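Side-chain contacts in probable acetyltransferase (Bacillus subtilis, PDB 1NSL), which is a putative N-acetyltransferase of the GNAT family, forms hexamers and may acetylate ribosomal proteins: residues P57-Q62 / G68-L73; G81-H86 / R116-Y121; I97-A102 / G109-A114; K141-P146 / D169-S174. One frame throughout, in Å; residues are numbered along the deposited sequence.

All four contacts set a helix against the same mixed sheet, but at different depths. Interactions 2 and 3 are buried and share helix 110-124, with interaction 3 nested in the loop that interaction 2 closes; both are apolar, with a CH-pi contact added in interaction 3. Interaction 1, on strand 69-75 next to strand 78-89 of interaction 2, is only partly buried, and there the methylenes of a glutamate cover an indole. Interaction 4, also buried though farther from the chain's centre, combines a proline on a tyrosine ring with an arginine lying by the phenol at a doubtful distance. It joins interaction 3 through Tyr99 and Ser142, while interactions 1 and 2 both touch the second subunit.

Interaction 1: residues P57-Q62 / G68-L73; sequences PDWRRQ and GIEAGL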
loop_
_atom_site.group_PDB
_atom_site.type_symbol
_atom_site.label_atom_id
_atom_site.label_comp_id
_atom_site.label_asym_id
_atom_site.label_seq_id
_atom_site.Cartn_x
_atom_site.Cartn_y
_atom_site.Cartn_z
ATOM N N PRO C 57 8.255 -7.407 11.249
ATOM C CA PRO C 57 7.286 -7.585 10.200
ATOM C C PRO C 57 7.908 -7.452 8.846
ATOM O O PRO C 57 7.718 -8.398 8.108
ATOM C CB PRO C 57 6.286 -6.474 10.467
ATOM C CG PRO C 57 6.224 -6.374 11.886
ATOM C CD PRO C 57 7.741 -6.494 12.271
ATOM N N ASP C 58 8.648 -6.400 8.485
ATOM C CA ASP C 58 9.085 -6.421 7.100
ATOM C C ASP C 58 9.909 -7.644 6.879
ATOM O O ASP C 58 9.783 -8.246 5.845
ATOM C CB ASP C 58 9.926 -5.275 6.605
ATOM C CG ASP C 58 9.374 -3.912 6.891
ATOM O OD1 ASP C 58 8.128 -3.663 6.951
ATOM O OD2 ASP C 58 10.223 -2.962 7.025
ATOM N N TRP C 59 10.769 -8.042 7.797
ATOM C CA TRP C 59 11.649 -9.165 7.402
ATOM C C TRP C 59 10.767 -10.353 6.974
ATOM O O TRP C 59 11.021 -11.034 5.933
ATOM C CB TRP C 59 12.651 -9.608 8.478
ATOM C CG TRP C 59 13.806 -8.689 8.728
ATOM C CD1 TRP C 59 14.410 -7.848 7.829
ATOM C CD2 TRP C 59 14.487 -8.478 9.970
ATOM N NE1 TRP C 59 15.440 -7.159 8.430
ATOM C CE2 TRP C 59 15.508 -7.532 9.745
ATOM C CE3 TRP C 59 14.355 -9.008 11.251
ATOM C CZ2 TRP C 59 16.364 -7.100 10.753
ATOM C CZ3 TRP C 59 15.224 -8.571 12.243
ATOM C CH2 TRP C 59 16.202 -7.628 11.991
ATOM N N ARG C 60 9.711 -10.567 7.761
ATOM C CA ARG C 60 8.814 -11.643 7.482
ATOM C C ARG C 60 8.202 -11.506 6.098
ATOM O O ARG C 60 8.106 -12.505 5.359
ATOM C CB ARG C 60 7.772 -11.800 8.560
ATOM C CG ARG C 60 8.285 -12.409 9.848
ATOM C CD ARG C 60 7.297 -12.366 10.927
ATOM N NE ARG C 60 6.316 -13.420 10.715
ATOM C CZ ARG C 60 6.528 -14.691 11.048
ATOM N NH1 ARG C 60 7.654 -15.023 11.626
ATOM N NH2 ARG C 60 5.613 -15.629 10.838
ATOM N N ARG C 61 7.843 -10.313 5.663
ATOM C CA ARG C 61 7.280 -10.313 4.333
ATOM C C ARG C 61 8.329 -10.631 3.271
ATOM O O ARG C 61 8.043 -11.108 2.192
ATOM C CB ARG C 61 6.582 -8.998 4.027
ATOM C CG ARG C 61 5.240 -8.830 4.676
ATOM C CD ARG C 61 4.771 -7.390 4.668
ATOM N NE ARG C 61 4.044 -7.031 5.889
ATOM C CZ ARG C 61 4.467 -6.135 6.793
ATOM N NH1 ARG C 61 5.641 -5.504 6.601
ATOM N NH2 ARG C 61 3.695 -5.859 7.859
ATOM N N GLN C 62 9.565 -10.342 3.568
ATOM C CA GLN C 62 10.560 -10.543 2.557
ATOM C C GLN C 62 10.663 -12.039 2.369
ATOM O O GLN C 62 10.751 -12.548 1.281
ATOM C CB GLN C 62 11.882 -9.943 3.017
ATOM C CG GLN C 62 12.090 -8.474 2.697
ATOM C CD GLN C 62 13.334 -7.886 3.441
ATOM O OE1 GLN C 62 14.428 -8.543 3.565
ATOM N NE2 GLN C 62 13.159 -6.640 3.951
ATOM N N GLY C 68 14.703 -13.448 0.591
ATOM C CA GLY C 68 15.846 -13.483 1.488
ATOM C C GLY C 68 15.500 -14.165 2.752
ATOM O O GLY C 68 14.367 -14.515 2.961
ATOM N N ILE C 69 16.455 -14.333 3.628
ATOM C CA ILE C 69 16.082 -14.811 4.929
ATOM C C ILE C 69 16.752 -13.987 5.997
ATOM O O ILE C 69 17.946 -13.750 5.960
ATOM C CB ILE C 69 16.414 -16.262 5.088
ATOM C CG1 ILE C 69 15.460 -17.059 4.209
ATOM C CG2 ILE C 69 16.159 -16.611 6.479
ATOM C CD1 ILE C 69 16.060 -18.226 3.425
ATOM N N GLU C 70 15.970 -13.532 6.950
ATOM C CA GLU C 70 16.532 -12.834 8.085
ATOM C C GLU C 70 16.027 -13.741 9.186
ATOM O O GLU C 70 14.873 -13.682 9.530
ATOM C CB GLU C 70 15.952 -11.397 8.229
ATOM C CG GLU C 70 16.443 -10.338 7.229
ATOM C CD GLU C 70 17.970 -10.353 7.024
ATOM O OE1 GLU C 70 18.713 -10.714 7.932
ATOM O OE2 GLU C 70 18.470 -10.021 5.944
ATOM N N ALA C 71 16.878 -14.604 9.724
ATOM C CA ALA C 71 16.443 -15.564 10.748
ATOM C C ALA C 71 17.112 -15.447 12.098
ATOM O O ALA C 71 18.188 -14.898 12.227
ATOM C CB ALA C 71 16.630 -17.006 10.225
ATOM N N GLY C 72 16.510 -16.042 13.107
ATOM C CA GLY C 72 17.170 -16.044 14.391
ATOM C C GLY C 72 17.989 -17.302 14.644
ATOM O O GLY C 72 17.617 -18.380 14.187
ATOM N N LEU C 73 19.112 -17.155 15.348
ATOM C CA LEU C 73 19.905 -18.287 15.818
ATOM C C LEU C 73 19.496 -18.571 17.265
ATOM O O LEU C 73 19.446 -17.690 18.126
ATOM C CB LEU C 73 21.419 -18.039 15.664
ATOM C CG LEU C 73 21.770 -18.082 14.161
ATOM C CD1 LEU C 73 23.060 -17.447 13.755
ATOM C CD2 LEU C 73 21.660 -19.492 13.630
#
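Trp59 and Glu70 both set CG beside the backbone N, anti to the carbonyl carbon (chi1 -73° and -74°), and the Glu70 chain then bends at chi2 (-46°), so that its two methylenes lie across the indole. Glu70 CG stands over one face of that ring, 3.4 Å from the centroid of the five-membered part, in a CH-pi contact. The nearest single atoms are Trp59 CD1 and Glu70 CG at 3.3 Å; nearer the backbone, Glu70 CB comes within 3.5 Å of Trp59 CG. Glutamate suits this partly buried strand position because its aliphatic stem can cover the indole while OE2 is hydrogen-bonded to Ser84 OG on the adjoining strand. The same indole also packs against Met82 and Leu16, and an alanine in place of Trp59 would probably open a gap between helix and sheet and leave the Glu70 methylenes without their aromatic partner. Beyond Gln62, the chain enters the strand through Gly68, whose backbone has a positive phi that glycine readily adopts. Arg60 and Arg61 bind the second subunit: Arg60 to the carbonyls of its Tyr63 and Ala64, Arg61 to its Asp65. A helix leading into the antiparallel strands 69-75 and 78-89, and packed beside them, belongs to the N-terminal half of the GNAT fold.

Interaction 2: residues G81-H86 / R116-Y121; sequences GMISLH and RKLITY
Leu118 meets Ile83 tip to tip in the interior of the GNAT fold, where helix 110-124 packs over strand 78-89 of the central sheet. The touching atom on the helix is Leu118 CD2, which sits 3.4 Å from both Ile83 CG1 and Ile83 CD1. Further along the strand the same methyl comes to 3.9 Å from Ser84 O and to 4.2 Å from Leu85 CB, so a single branch of the leucine spans three successive strand residues. Leu118 reaches this far because its CG is anti to the backbone N (chi1 -170°), and Ile83 extends CG1 in the same sense (chi1 180°) to meet it. Residues two apart on a strand share a face, which explains why Ile83 and Leu85 are both branched aliphatics: they form the floor beneath the helix. The short segments run nearly the same way, 22° apart, with their axes 9.9 Å from each other at closest approach. Around this first shell, Ile97 of the next strand packs on Leu118, while Ala71 and Leu73 of the strand before pack on Ile83. Met2 of the second subunit touches Leu118 and Tyr121, so that subunit also packs on the helix residues of this apolar layer. Within the helix, Arg116 O accepts two bonds, from Thr120 N and from Thr120 OG1, the latter at 3.1 Å and from above the carbonyl plane.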
loop_
_atom_site.group_PDB
_atom_site.type_symbol
_atom_site.label_atom_id
_atom_site.label_comp_id
_atom_site.label_asym_id
_atom_site.label_seq_id
_atom_site.Cartn_x
_atom_site.Cartn_y
_atom_site.Cartn_z
ATOM N N GLY C 81 21.597 -14.940 18.373
ATOM C CA GLY C 81 22.048 -14.214 17.183
ATOM C C GLY C 81 21.098 -14.311 15.996
ATOM O O GLY C 81 19.933 -14.681 16.176
HETATM N N MSE C 82 21.608 -13.994 14.804
HETATM C CA MSE C 82 20.830 -13.950 13.554
HETATM C C MSE C 82 21.688 -14.427 12.391
HETATM O O MSE C 82 22.903 -14.181 12.365
HETATM C CB MSE C 82 20.406 -12.497 13.210
HETATM C CG MSE C 82 19.699 -11.756 14.268
HETATM SE SE MSE C 82 18.549 -10.426 13.480
HETATM C CE MSE C 82 19.688 -9.519 12.361
ATOM N N ILE C 83 21.072 -15.085 11.416
ATOM C CA ILE C 83 21.811 -15.441 10.199
ATOM C C ILE C 83 20.985 -14.928 9.122
ATOM O O ILE C 83 19.795 -14.696 9.322
ATOM C CB ILE C 83 21.972 -16.898 9.994
ATOM C CG1 ILE C 83 22.738 -17.141 8.724
ATOM C CG2 ILE C 83 20.666 -17.554 9.790
ATOM C CD1 ILE C 83 23.312 -18.592 8.755
ATOM N N SER C 84 21.582 -14.778 7.962
ATOM C CA SER C 84 20.883 -14.050 6.948
ATOM C C SER C 84 21.400 -14.306 5.562
ATOM O O SER C 84 22.615 -14.488 5.337
ATOM C CB SER C 84 21.071 -12.613 7.253
ATOM O OG SER C 84 20.878 -11.842 6.075
ATOM N N LEU C 85 20.460 -14.330 4.622
ATOM C CA LEU C 85 20.807 -14.544 3.229
ATOM C C LEU C 85 20.134 -13.399 2.563
ATOM O O LEU C 85 18.929 -13.315 2.631
ATOM C CB LEU C 85 20.214 -15.840 2.722
ATOM C CG LEU C 85 20.315 -15.979 1.216
ATOM C CD1 LEU C 85 21.602 -16.505 0.908
ATOM C CD2 LEU C 85 19.277 -16.956 0.731
ATOM N N HIS C 86 20.907 -12.530 1.921
ATOM C CA HIS C 86 20.406 -11.300 1.341
ATOM C C HIS C 86 21.093 -11.026 0.022
ATOM O O HIS C 86 21.892 -11.801 -0.373
ATOM C CB HIS C 86 20.609 -10.153 2.317
ATOM C CG HIS C 86 22.005 -10.031 2.819
ATOM N ND1 HIS C 86 22.943 -9.212 2.228
ATOM C CD2 HIS C 86 22.634 -10.640 3.845
ATOM C CE1 HIS C 86 24.088 -9.314 2.872
ATOM N NE2 HIS C 86 23.940 -10.202 3.839
ATOM N N ARG C 116 26.293 -23.809 7.095
ATOM C CA ARG C 116 26.152 -25.012 6.289
ATOM C C ARG C 116 24.660 -25.341 6.006
ATOM O O ARG C 116 24.280 -25.615 4.844
ATOM C CB ARG C 116 26.908 -26.204 6.877
ATOM C CG ARG C 116 28.410 -25.957 7.090
ATOM C CD ARG C 116 29.221 -27.113 7.828
ATOM N NE ARG C 116 30.573 -27.185 7.280
ATOM C CZ ARG C 116 31.687 -27.219 8.018
ATOM N NH1 ARG C 116 31.590 -27.174 9.336
ATOM N NH2 ARG C 116 32.892 -27.289 7.452
ATOM N N LYS C 117 23.794 -25.345 7.007
ATOM C CA LYS C 117 22.422 -25.591 6.627
ATOM C C LYS C 117 21.992 -24.585 5.551
ATOM O O LYS C 117 21.351 -24.982 4.557
ATOM C CB LYS C 117 21.446 -25.527 7.790
ATOM C CG LYS C 117 21.369 -26.777 8.641
ATOM C CD LYS C 117 21.015 -28.077 7.890
ATOM C CE LYS C 117 21.318 -29.251 8.829
ATOM N NZ LYS C 117 21.865 -30.507 8.247
ATOM N N LEU C 118 22.359 -23.304 5.746
ATOM C CA LEU C 118 21.926 -22.210 4.871
ATOM C C LEU C 118 22.407 -22.397 3.457
ATOM O O LEU C 118 21.703 -22.137 2.503
ATOM C CB LEU C 118 22.423 -20.884 5.396
ATOM C CG LEU C 118 21.849 -19.636 4.721
ATOM C CD1 LEU C 118 20.418 -19.876 4.338
ATOM C CD2 LEU C 118 21.913 -18.340 5.633
ATOM N N ILE C 119 23.634 -22.871 3.346
ATOM C CA ILE C 119 24.243 -23.047 2.077
ATOM C C ILE C 119 23.497 -24.168 1.404
ATOM O O ILE C 119 22.906 -23.979 0.317
ATOM C CB ILE C 119 25.704 -23.344 2.293
ATOM C CG1 ILE C 119 26.317 -22.035 2.784
ATOM C CG2 ILE C 119 26.370 -23.912 0.988
ATOM C CD1 ILE C 119 27.719 -22.122 3.214
ATOM N N THR C 120 23.458 -25.317 2.069
ATOM C CA THR C 120 22.746 -26.434 1.496
ATOM C C THR C 120 21.465 -25.933 0.782
ATOM O O THR C 120 21.240 -26.195 -0.386
ATOM C CB THR C 120 22.383 -27.478 2.597
ATOM O OG1 THR C 120 23.564 -28.128 3.115
ATOM C CG2 THR C 120 21.533 -28.628 1.985
ATOM N N TYR C 121 20.665 -25.188 1.512
ATOM C CA TYR C 121 19.438 -24.643 1.028
ATOM C C TYR C 121 19.714 -23.761 -0.147
ATOM O O TYR C 121 18.994 -23.775 -1.133
ATOM C CB TYR C 121 18.792 -23.807 2.118
ATOM C CG TYR C 121 17.631 -22.990 1.644
ATOM C CD1 TYR C 121 16.382 -23.575 1.432
ATOM C CD2 TYR C 121 17.766 -21.616 1.421
ATOM C CE1 TYR C 121 15.301 -22.818 1.008
ATOM C CE2 TYR C 121 16.682 -20.852 0.981
ATOM C CZ TYR C 121 15.452 -21.457 0.776
ATOM O OH TYR C 121 14.367 -20.696 0.345
#

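Interaction 3: residues I97-A102 / G109-A114; sequences IGYWIA and GIITAA
Ile111 meets Tyr99 and Ile101 with its two branches, which part at CB. From there CG2 rises over the face of the Tyr99 ring, 3.6 Å from its centroid and 14° off the normal; its nearest ring atom is Tyr99 CG at 3.5 Å. The other branch goes through CG1, which lies beside the backbone N (chi1 -59°), and ends at CD1, which rests 3.7 Å from both Ile101 CB and Ile101 CG2. One beta-branched residue thus fills the space between two strand residues that face the same way. Ile110, the residue just before it in the helix, brings its CG1 to Ile101 CD1 at 3.8 Å. These contacts hold strand 94-101 to helix 110-124, the first two elements of a beta-alpha-beta unit completed by strand 130-136; the short segments run at 150°, with Gly109 at the N-cap and a positive phi that a glycine adopts easily. In GNAT enzymes the loop between these two elements usually cradles the pyrophosphate of acetyl-CoA, and the same is probable here. The Tyr99 hydroxyl is hydrogen-bonded to Ser142 OG, and a leucine in place of Tyr99 would probably leave that serine without its mate and the Ile111 methyl without a flat surface to rest on. Across the two segments everything is aliphatic or aromatic carbon, so cohesion here depends on close fit and exclusion of water rather than on directed bonds.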
loop_
_atom_site.group_PDB
_atom_site.type_symbol
_atom_site.label_atom_id
_atom_site.label_comp_id
_atom_site.label_asym_id
_atom_site.label_seq_id
_atom_site.Cartn_x
_atom_site.Cartn_y
_atom_site.Cartn_z
ATOM N N ILE C 97 25.712 -14.181 2.425
ATOM C CA ILE C 97 25.376 -14.571 3.802
ATOM C C ILE C 97 25.937 -13.639 4.889
ATOM O O ILE C 97 27.028 -13.131 4.777
ATOM C CB ILE C 97 25.756 -16.030 4.042
ATOM C CG1 ILE C 97 24.778 -16.924 3.256
ATOM C CG2 ILE C 97 25.788 -16.416 5.561
ATOM C CD1 ILE C 97 25.101 -18.383 3.345
ATOM N N GLY C 98 25.140 -13.367 5.915
ATOM C CA GLY C 98 25.596 -12.542 7.028
ATOM C C GLY C 98 25.153 -13.239 8.285
ATOM O O GLY C 98 24.373 -14.169 8.217
ATOM N N TYR C 99 25.643 -12.818 9.429
ATOM C CA TYR C 99 25.317 -13.505 10.649
ATOM C C TYR C 99 26.010 -12.739 11.713
ATOM O O TYR C 99 26.967 -12.101 11.423
ATOM C CB TYR C 99 25.925 -14.903 10.596
ATOM C CG TYR C 99 27.350 -14.935 10.052
ATOM C CD1 TYR C 99 28.393 -14.367 10.756
ATOM C CD2 TYR C 99 27.637 -15.531 8.835
ATOM C CE1 TYR C 99 29.642 -14.371 10.274
ATOM C CE2 TYR C 99 28.920 -15.555 8.337
ATOM C CZ TYR C 99 29.919 -14.959 9.064
ATOM O OH TYR C 99 31.220 -14.940 8.622
ATOM N N TRP C 100 25.512 -12.755 12.935
ATOM C CA TRP C 100 26.226 -12.171 14.062
ATOM C C TRP C 100 25.824 -12.954 15.244
ATOM O O TRP C 100 24.760 -13.595 15.221
ATOM C CB TRP C 100 25.874 -10.731 14.320
ATOM C CG TRP C 100 24.450 -10.396 14.569
ATOM C CD1 TRP C 100 23.563 -9.978 13.642
ATOM C CD2 TRP C 100 23.775 -10.317 15.824
ATOM N NE1 TRP C 100 22.366 -9.686 14.225
ATOM C CE2 TRP C 100 22.471 -9.880 15.571
ATOM C CE3 TRP C 100 24.139 -10.582 17.147
ATOM C CZ2 TRP C 100 21.521 -9.716 16.576
ATOM C CZ3 TRP C 100 23.194 -10.407 18.154
ATOM C CH2 TRP C 100 21.904 -9.975 17.859
ATOM N N ILE C 101 26.642 -12.927 16.284
ATOM C CA ILE C 101 26.277 -13.668 17.459
ATOM C C ILE C 101 26.627 -12.911 18.745
ATOM O O ILE C 101 27.408 -11.972 18.738
ATOM C CB ILE C 101 26.909 -15.010 17.346
ATOM C CG1 ILE C 101 26.122 -16.046 18.122
ATOM C CG2 ILE C 101 28.366 -14.955 17.767
ATOM C CD1 ILE C 101 26.987 -17.324 18.440
ATOM N N ALA C 102 25.960 -13.236 19.844
ATOM C CA ALA C 102 26.225 -12.551 21.119
ATOM C C ALA C 102 27.482 -13.138 21.717
ATOM O O ALA C 102 27.787 -14.344 21.559
ATOM C CB ALA C 102 25.097 -12.716 22.059
ATOM N N GLY C 109 30.979 -22.802 17.582
ATOM C CA GLY C 109 30.598 -23.167 16.238
ATOM C C GLY C 109 29.120 -22.990 15.907
ATOM O O GLY C 109 28.584 -23.749 15.071
ATOM N N ILE C 110 28.429 -22.017 16.506
ATOM C CA ILE C 110 27.055 -21.854 16.070
ATOM C C ILE C 110 27.043 -21.369 14.619
ATOM O O ILE C 110 26.355 -21.943 13.758
ATOM C CB ILE C 110 26.257 -20.864 16.885
ATOM C CG1 ILE C 110 26.467 -21.052 18.418
ATOM C CG2 ILE C 110 24.813 -21.006 16.524
ATOM C CD1 ILE C 110 25.606 -22.117 19.107
ATOM N N ILE C 111 27.815 -20.341 14.313
ATOM C CA ILE C 111 27.715 -19.762 12.970
ATOM C C ILE C 111 28.038 -20.738 11.852
ATOM O O ILE C 111 27.221 -20.924 10.900
ATOM C CB ILE C 111 28.521 -18.496 12.899
ATOM C CG1 ILE C 111 27.933 -17.569 13.971
ATOM C CG2 ILE C 111 28.461 -17.951 11.529
ATOM C CD1 ILE C 111 28.618 -16.235 14.279
ATOM N N THR C 112 29.197 -21.398 11.968
ATOM C CA THR C 112 29.601 -22.342 10.933
ATOM C C THR C 112 28.478 -23.327 10.680
ATOM O O THR C 112 27.855 -23.332 9.603
ATOM C CB THR C 112 30.830 -23.059 11.355
ATOM O OG1 THR C 112 31.898 -22.121 11.390
ATOM C CG2 THR C 112 31.288 -24.075 10.268
ATOM N N ALA C 113 28.153 -24.096 11.710
ATOM C CA ALA C 113 27.082 -25.067 11.622
ATOM C C ALA C 113 25.814 -24.509 10.959
ATOM O O ALA C 113 25.245 -25.178 10.118
ATOM C CB ALA C 113 26.777 -25.582 12.975
ATOM N N ALA C 114 25.364 -23.324 11.365
ATOM C CA ALA C 114 24.216 -22.718 10.765
ATOM C C ALA C 114 24.426 -22.298 9.287
ATOM O O ALA C 114 23.513 -22.461 8.486
ATOM C CB ALA C 114 23.740 -21.507 11.613
#

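Interaction 4: residues K141-P146 / D169-S174; sequences KSRAVP and DLVYYS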
loop_
_atom_site.group_PDB
_atom_site.type_symbol
_atom_site.label_atom_id
_atom_site.label_comp_id
_atom_site.label_asym_id
_atom_site.label_seq_id
_atom_site.Cartn_x
_atom_site.Cartn_y
_atom_site.Cartn_z
ATOM N N LYS C 141 37.418 -13.473 13.853
ATOM C CA LYS C 141 36.369 -14.446 14.163
ATOM C C LYS C 141 35.358 -14.622 13.044
ATOM O O LYS C 141 34.845 -15.739 12.855
ATOM C CB LYS C 141 35.646 -14.159 15.471
ATOM C CG LYS C 141 36.561 -13.968 16.629
ATOM C CD LYS C 141 36.198 -14.974 17.746
ATOM C CE LYS C 141 36.892 -14.647 19.077
ATOM N NZ LYS C 141 38.043 -15.614 19.307
ATOM N N SER C 142 35.055 -13.543 12.323
ATOM C CA SER C 142 34.118 -13.691 11.226
ATOM C C SER C 142 34.718 -14.344 10.002
ATOM O O SER C 142 34.153 -15.283 9.412
ATOM C CB SER C 142 33.544 -12.370 10.771
ATOM O OG SER C 142 32.692 -12.688 9.674
ATOM N N ARG C 143 35.813 -13.764 9.566
ATOM C CA ARG C 143 36.607 -14.311 8.493
ATOM C C ARG C 143 36.748 -15.848 8.618
ATOM O O ARG C 143 36.688 -16.605 7.617
ATOM C CB ARG C 143 37.991 -13.700 8.614
ATOM C CG ARG C 143 38.098 -12.308 8.098
ATOM C CD ARG C 143 38.550 -12.275 6.691
ATOM N NE ARG C 143 39.789 -11.548 6.638
ATOM C CZ ARG C 143 40.739 -11.810 5.790
ATOM N NH1 ARG C 143 40.574 -12.793 4.922
ATOM N NH2 ARG C 143 41.837 -11.090 5.781
ATOM N N ALA C 144 36.915 -16.306 9.854
ATOM C CA ALA C 144 37.104 -17.718 10.051
ATOM C C ALA C 144 35.933 -18.504 9.533
ATOM O O ALA C 144 36.055 -19.684 9.219
ATOM C CB ALA C 144 37.319 -18.057 11.485
ATOM N N VAL C 145 34.786 -17.895 9.417
ATOM C CA VAL C 145 33.722 -18.781 9.048
ATOM C C VAL C 145 33.787 -19.320 7.616
ATOM O O VAL C 145 33.745 -20.515 7.395
ATOM C CB VAL C 145 32.359 -18.256 9.434
ATOM C CG1 VAL C 145 31.254 -19.014 8.655
ATOM C CG2 VAL C 145 32.220 -18.465 10.931
ATOM N N PRO C 146 33.942 -18.430 6.666
ATOM C CA PRO C 146 34.063 -18.827 5.267
ATOM C C PRO C 146 35.249 -19.796 5.048
ATOM O O PRO C 146 35.122 -20.818 4.400
ATOM C CB PRO C 146 34.384 -17.503 4.571
ATOM C CG PRO C 146 33.897 -16.491 5.491
ATOM C CD PRO C 146 34.064 -16.984 6.887
ATOM N N ASP C 169 38.402 -1.951 5.318
ATOM C CA ASP C 169 38.157 -2.727 4.112
ATOM C C ASP C 169 37.339 -3.948 4.397
ATOM O O ASP C 169 37.394 -4.572 5.449
ATOM C CB ASP C 169 39.457 -3.193 3.464
ATOM C CG ASP C 169 40.268 -2.066 2.948
ATOM O OD1 ASP C 169 39.678 -0.999 2.774
ATOM O OD2 ASP C 169 41.497 -2.126 2.689
ATOM N N LEU C 170 36.578 -4.284 3.387
ATOM C CA LEU C 170 35.784 -5.458 3.386
ATOM C C LEU C 170 36.550 -6.463 2.528
ATOM O O LEU C 170 37.054 -6.128 1.452
ATOM C CB LEU C 170 34.508 -5.087 2.708
ATOM C CG LEU C 170 33.350 -4.637 3.566
ATOM C CD1 LEU C 170 31.979 -4.638 2.808
ATOM C CD2 LEU C 170 33.374 -5.667 4.681
ATOM N N VAL C 171 36.698 -7.680 3.009
ATOM C CA VAL C 171 37.194 -8.696 2.117
ATOM C C VAL C 171 36.051 -9.661 1.708
ATOM O O VAL C 171 35.246 -10.052 2.548
ATOM C CB VAL C 171 38.253 -9.476 2.761
ATOM C CG1 VAL C 171 37.746 -10.036 4.029
ATOM C CG2 VAL C 171 38.655 -10.579 1.846
ATOM N N TYR C 172 35.968 -10.040 0.430
ATOM C CA TYR C 172 34.906 -10.904 -0.023
ATOM C C TYR C 172 35.383 -12.337 -0.097
ATOM O O TYR C 172 36.545 -12.543 -0.357
ATOM C CB TYR C 172 34.495 -10.454 -1.421
ATOM C CG TYR C 172 33.563 -9.354 -1.306
ATOM C CD1 TYR C 172 34.002 -8.112 -0.943
ATOM C CD2 TYR C 172 32.220 -9.566 -1.391
ATOM C CE1 TYR C 172 33.104 -7.079 -0.722
ATOM C CE2 TYR C 172 31.340 -8.548 -1.184
ATOM C CZ TYR C 172 31.796 -7.314 -0.853
ATOM O OH TYR C 172 30.923 -6.300 -0.635
ATOM N N TYR C 173 34.465 -13.297 0.098
ATOM C CA TYR C 173 34.694 -14.729 -0.061
ATOM C C TYR C 173 33.515 -15.391 -0.825
ATOM O O TYR C 173 32.393 -14.998 -0.618
ATOM C CB TYR C 173 34.757 -15.405 1.297
ATOM C CG TYR C 173 35.950 -15.173 2.214
ATOM C CD1 TYR C 173 35.902 -14.208 3.185
ATOM C CD2 TYR C 173 37.081 -15.998 2.174
ATOM C CE1 TYR C 173 36.929 -14.023 4.082
ATOM C CE2 TYR C 173 38.155 -15.830 3.086
ATOM C CZ TYR C 173 38.055 -14.824 4.049
ATOM O OH TYR C 173 39.071 -14.577 4.962
ATOM N N SER C 174 33.746 -16.434 -1.642
ATOM C CA SER C 174 32.665 -17.057 -2.418
ATOM C C SER C 174 32.799 -18.567 -2.643
ATOM O O SER C 174 33.878 -19.102 -2.797
ATOM C CB SER C 174 32.534 -16.401 -3.777
ATOM O OG SER C 174 33.752 -16.523 -4.435
#
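Helix 140-149 lies along strand 166-176 in the C-terminal half of the GNAT fold, and Pro146, Arg143, Tyr173 and Val171 make the contact between them. Pro146 CB sits over one face of the Tyr173 ring, 3.9 Å from its centroid and 20° off the normal, a CH-pi contact; the neighbouring Pro146 CG reaches Tyr173 CD1 at 3.8 Å. A proline suits this spot inside the helix, where its N has no bond to the turn before, because its rigid ring offers a compact apolar surface to the aromatic. Ile133 of strand 130-136 packs against the same proline, and Phe151 against the tyrosine. One turn earlier, Arg143 sets out to the side of the strand, but its chain bends at chi2 (-94°) and again at chi3, which carries the guanidinium round to the end of the tyrosine. Its CD and NE both lie 3.6 Å from Val171 CG1, which covers one face of the guanidinium. Arg143 NH1 is modelled as donating to Tyr173 OH at only 2.3 Å, too short to be trusted at this resolution, so the pairing is plausible but its length is doubtful. The arginine is further placed by a weak bond from NE to Val137 O and by a long, weak ion pair with Glu153. Such a helix, laid over the neighbouring strands 130-136 and 166-176, is typical of the C-terminal part of GNAT acetyltransferases.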